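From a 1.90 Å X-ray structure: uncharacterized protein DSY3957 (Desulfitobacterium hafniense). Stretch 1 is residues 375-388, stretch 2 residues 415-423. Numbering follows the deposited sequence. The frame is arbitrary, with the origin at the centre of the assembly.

Stretch 1 375-388: GRNLLKSECINYMN
Stretch 2, residues 415-423: AVYIEAYAW

Residues 375-388 form one stretch of a longer alpha helix, with phi/psi near -65/-40 throughout. Regular i to i+4 hydrogen bonds hold it, from Leu-379 N to Gly-375 O (3.2 Å) through Asn-388 N to Ile-384 O (2.8 Å). Residues 415-422 are extended, with phi/psi mostly near -120/130; Ala-420 is more stretched at -149/164. The helix lies over one face of the strand. Their axes approach to 10.2 Å and run in the same general direction, crossing at -34°. The CA atoms of Arg-376 and Val-416 are 7.4 Å apart, and those of Met-387 and Ala-422 are 8.0 Å apart.

No hydrogen bond joins the stretches. The contact is apolar and buries 289 Å² in total. Leu-379, Cys-383 and Met-387, spaced four apart, point toward the strand. Alternate strand residues Val-416, Ile-418, Ala-420 and Ala-422 point back.

Arg-376 starts sideways (chi1 m, chi2 t, chi3 m). Its aliphatic CG lies 4.2 Å from Val-416 CG1, while NE is hydrogen-bonded elsewhere in the structure. With chi1 t, Val-416 presents CG1 to Arg-376 and Leu-379. Leu-379 has an off-well chi1 of -149° and chi2 t. Leu-379 CD1 lies 4.1 Å from Val-416 CG1 and 4.0 Å from Ile-418 CD1; Leu-379 CD2 comes closer to Ile-418 CD1, at 3.4 Å. Ile-418 is m, t, so its CD1 extends to the helix and also lies 4.2 Å from Cys-383 SG. Cys-383 takes chi1 m, a common helix rotamer, which leaves SG within reach of Ile-418 CD1.

Met-387 is selenomethionine. Its m, m, m chain curls so that CE lies 3.4 Å from Ala-422 CB. The long side chain spans the gap to a short one. The same CE is 4.1 Å from Tyr-421 O, a backbone contact; the CA-to-CB bond of Tyr-421 (chi1 m) points away from the helix.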

# COMPACT_ATOMS: atom_id res chain seq x y z
N GLY A 375 14.89 -11.10 -34.85
CA GLY A 375 14.34 -11.13 -33.51
C GLY A 375 14.88 -9.97 -32.70
O GLY A 375 14.11 -9.28 -32.02
N ARG A 376 16.19 -9.74 -32.77
CA ARG A 376 16.83 -8.66 -32.02
C ARG A 376 16.39 -7.28 -32.52
O ARG A 376 16.25 -6.34 -31.73
CB ARG A 376 18.35 -8.79 -32.12
CG ARG A 376 18.93 -9.94 -31.31
CD ARG A 376 20.39 -10.21 -31.64
NE ARG A 376 20.55 -10.72 -33.00
CZ ARG A 376 21.71 -11.08 -33.54
NH1 ARG A 376 22.84 -10.98 -32.85
NH2 ARG A 376 21.74 -11.54 -34.79
N ASN A 377 16.17 -7.17 -33.82
CA ASN A 377 15.73 -5.91 -34.41
C ASN A 377 14.34 -5.54 -33.91
O ASN A 377 14.07 -4.39 -33.58
CB ASN A 377 15.71 -6.03 -35.94
CG ASN A 377 17.09 -5.88 -36.56
OD1 ASN A 377 17.27 -6.08 -37.76
ND2 ASN A 377 18.07 -5.51 -35.73
N LEU A 378 13.45 -6.53 -33.84
CA LEU A 378 12.09 -6.30 -33.38
C LEU A 378 12.05 -5.88 -31.92
O LEU A 378 11.27 -5.01 -31.53
CB LEU A 378 11.25 -7.56 -33.58
CG LEU A 378 9.75 -7.43 -33.33
CD1 LEU A 378 9.16 -6.31 -34.18
CD2 LEU A 378 9.08 -8.76 -33.65
N LEU A 379 12.90 -6.50 -31.11
CA LEU A 379 12.98 -6.19 -29.69
C LEU A 379 13.50 -4.76 -29.54
O LEU A 379 13.02 -3.99 -28.70
CB LEU A 379 13.93 -7.17 -29.00
CG LEU A 379 13.63 -7.51 -27.54
CD1 LEU A 379 14.62 -8.56 -27.06
CD2 LEU A 379 13.71 -6.26 -26.69
N LYS A 380 14.49 -4.42 -30.36
CA LYS A 380 15.09 -3.10 -30.34
C LYS A 380 14.05 -2.03 -30.68
O LYS A 380 14.00 -0.97 -30.05
CB LYS A 380 16.24 -3.04 -31.35
CG LYS A 380 16.91 -1.68 -31.47
CD LYS A 380 18.08 -1.74 -32.44
CE LYS A 380 18.81 -0.42 -32.52
NZ LYS A 380 19.99 -0.50 -33.43
N SER A 381 13.22 -2.33 -31.67
CA SER A 381 12.18 -1.40 -32.10
C SER A 381 11.15 -1.17 -31.00
O SER A 381 10.71 -0.04 -30.78
CB SER A 381 11.47 -1.94 -33.35
OG SER A 381 10.36 -1.13 -33.70
N GLU A 382 10.77 -2.23 -30.31
CA GLU A 382 9.79 -2.10 -29.24
C GLU A 382 10.33 -1.29 -28.07
O GLU A 382 9.59 -0.56 -27.41
CB GLU A 382 9.31 -3.48 -28.78
CG GLU A 382 8.55 -4.24 -29.86
CD GLU A 382 7.34 -3.48 -30.37
OE1 GLU A 382 6.38 -3.28 -29.59
OE2 GLU A 382 7.35 -3.07 -31.56
N CYS A 383 11.63 -1.42 -27.80
CA CYS A 383 12.24 -0.68 -26.70
C CYS A 383 12.36 0.79 -27.06
O CYS A 383 12.14 1.66 -26.22
CB CYS A 383 13.60 -1.28 -26.37
SG CYS A 383 13.48 -2.93 -25.64
N ILE A 384 12.73 1.06 -28.31
CA ILE A 384 12.86 2.43 -28.77
C ILE A 384 11.50 3.11 -28.63
O ILE A 384 11.41 4.23 -28.11
CB ILE A 384 13.31 2.48 -30.23
CG1 ILE A 384 14.74 1.96 -30.34
CG2 ILE A 384 13.21 3.90 -30.77
CD1 ILE A 384 15.75 2.79 -29.59
N ASN A 385 10.45 2.44 -29.09
CA ASN A 385 9.12 3.01 -28.99
C ASN A 385 8.77 3.28 -27.54
O ASN A 385 8.14 4.29 -27.22
CB ASN A 385 8.09 2.08 -29.61
CG ASN A 385 8.27 1.94 -31.10
OD1 ASN A 385 8.55 2.92 -31.80
ND2 ASN A 385 8.10 0.72 -31.61
N TYR A 386 9.18 2.37 -26.66
CA TYR A 386 8.91 2.52 -25.23
C TYR A 386 9.64 3.76 -24.70
O TYR A 386 9.05 4.58 -24.00
CB TYR A 386 9.39 1.29 -24.46
CG TYR A 386 9.25 1.43 -22.96
CD1 TYR A 386 8.07 1.07 -22.31
CD2 TYR A 386 10.29 1.96 -22.19
CE1 TYR A 386 7.93 1.23 -20.93
CE2 TYR A 386 10.16 2.14 -20.82
CZ TYR A 386 8.98 1.77 -20.19
OH TYR A 386 8.85 1.96 -18.83
N MSE A 387 10.92 3.87 -25.03
CA MSE A 387 11.70 5.01 -24.57
C MSE A 387 11.15 6.32 -25.11
O MSE A 387 11.16 7.33 -24.42
CB MSE A 387 13.17 4.83 -24.96
CG MSE A 387 13.84 3.63 -24.29
SE MSE A 387 13.87 3.75 -22.33
CE MSE A 387 15.24 5.10 -22.15
N ASN A 388 10.66 6.30 -26.35
CA ASN A 388 10.10 7.51 -26.94
C ASN A 388 8.85 7.93 -26.17
O ASN A 388 8.57 9.12 -26.02
CB ASN A 388 9.77 7.30 -28.42
CG ASN A 388 11.01 7.33 -29.29
OD1 ASN A 388 11.94 8.10 -29.03
ND2 ASN A 388 11.03 6.50 -30.33
N ALA A 415 20.99 -15.98 -25.76
CA ALA A 415 21.04 -14.85 -24.84
C ALA A 415 21.03 -13.56 -25.63
O ALA A 415 21.77 -13.41 -26.61
CB ALA A 415 22.30 -14.93 -23.99
N VAL A 416 20.18 -12.63 -25.22
CA VAL A 416 20.06 -11.34 -25.88
C VAL A 416 20.42 -10.22 -24.91
O VAL A 416 19.93 -10.19 -23.78
CB VAL A 416 18.63 -11.10 -26.40
CG1 VAL A 416 18.54 -9.75 -27.09
CG2 VAL A 416 18.23 -12.22 -27.35
N TYR A 417 21.29 -9.32 -25.35
CA TYR A 417 21.73 -8.21 -24.52
C TYR A 417 21.28 -6.88 -25.11
O TYR A 417 21.46 -6.62 -26.31
CB TYR A 417 23.25 -8.23 -24.37
CG TYR A 417 23.74 -9.31 -23.43
CD1 TYR A 417 23.73 -9.12 -22.05
CD2 TYR A 417 24.20 -10.54 -23.92
CE1 TYR A 417 24.15 -10.13 -21.17
CE2 TYR A 417 24.62 -11.55 -23.05
CZ TYR A 417 24.59 -11.34 -21.68
OH TYR A 417 25.00 -12.33 -20.82
N ILE A 418 20.69 -6.04 -24.27
CA ILE A 418 20.22 -4.73 -24.70
C ILE A 418 20.91 -3.65 -23.89
O ILE A 418 20.93 -3.70 -22.67
CB ILE A 418 18.71 -4.59 -24.50
CG1 ILE A 418 17.99 -5.77 -25.15
CG2 ILE A 418 18.22 -3.27 -25.08
CD1 ILE A 418 16.51 -5.79 -24.88
N GLU A 419 21.49 -2.67 -24.58
CA GLU A 419 22.17 -1.57 -23.92
C GLU A 419 21.50 -0.26 -24.34
O GLU A 419 21.24 -0.04 -25.52
CB GLU A 419 23.65 -1.53 -24.32
CG GLU A 419 24.49 -2.67 -23.75
CD GLU A 419 25.97 -2.49 -24.02
OE1 GLU A 419 26.37 -2.50 -25.20
OE2 GLU A 419 26.74 -2.34 -23.05
N ALA A 420 21.23 0.60 -23.36
CA ALA A 420 20.59 1.87 -23.66
C ALA A 420 21.01 2.97 -22.70
O ALA A 420 21.58 2.71 -21.64
CB ALA A 420 19.07 1.71 -23.60
N TYR A 421 20.75 4.21 -23.09
CA TYR A 421 21.04 5.36 -22.25
C TYR A 421 19.74 6.08 -22.02
O TYR A 421 19.03 6.42 -22.97
CB TYR A 421 22.04 6.30 -22.91
CG TYR A 421 23.47 5.85 -22.75
CD1 TYR A 421 24.01 5.62 -21.49
CD2 TYR A 421 24.28 5.66 -23.87
CE1 TYR A 421 25.32 5.20 -21.34
CE2 TYR A 421 25.60 5.24 -23.73
CZ TYR A 421 26.11 5.01 -22.46
OH TYR A 421 27.41 4.60 -22.32
N ALA A 422 19.41 6.28 -20.75
CA ALA A 422 18.19 6.98 -20.38
C ALA A 422 18.60 8.19 -19.56
O ALA A 422 19.42 8.09 -18.66
CB ALA A 422 17.29 6.07 -19.56
N TRP A 423 18.02 9.34 -19.89
CA TRP A 423 18.33 10.57 -19.18
C TRP A 423 17.10 11.08 -18.44
O TRP A 423 16.23 11.71 -19.04
CB TRP A 423 18.81 11.63 -20.17
CG TRP A 423 19.88 12.51 -19.64
CD1 TRP A 423 19.97 13.04 -18.39
CD2 TRP A 423 21.02 12.99 -20.36
NE1 TRP A 423 21.09 13.82 -18.28
CE2 TRP A 423 21.76 13.81 -19.47
CE3 TRP A 423 21.49 12.82 -21.67
CZ2 TRP A 423 22.94 14.45 -19.85
CZ3 TRP A 423 22.67 13.46 -22.05
CH2 TRP A 423 23.38 14.26 -21.14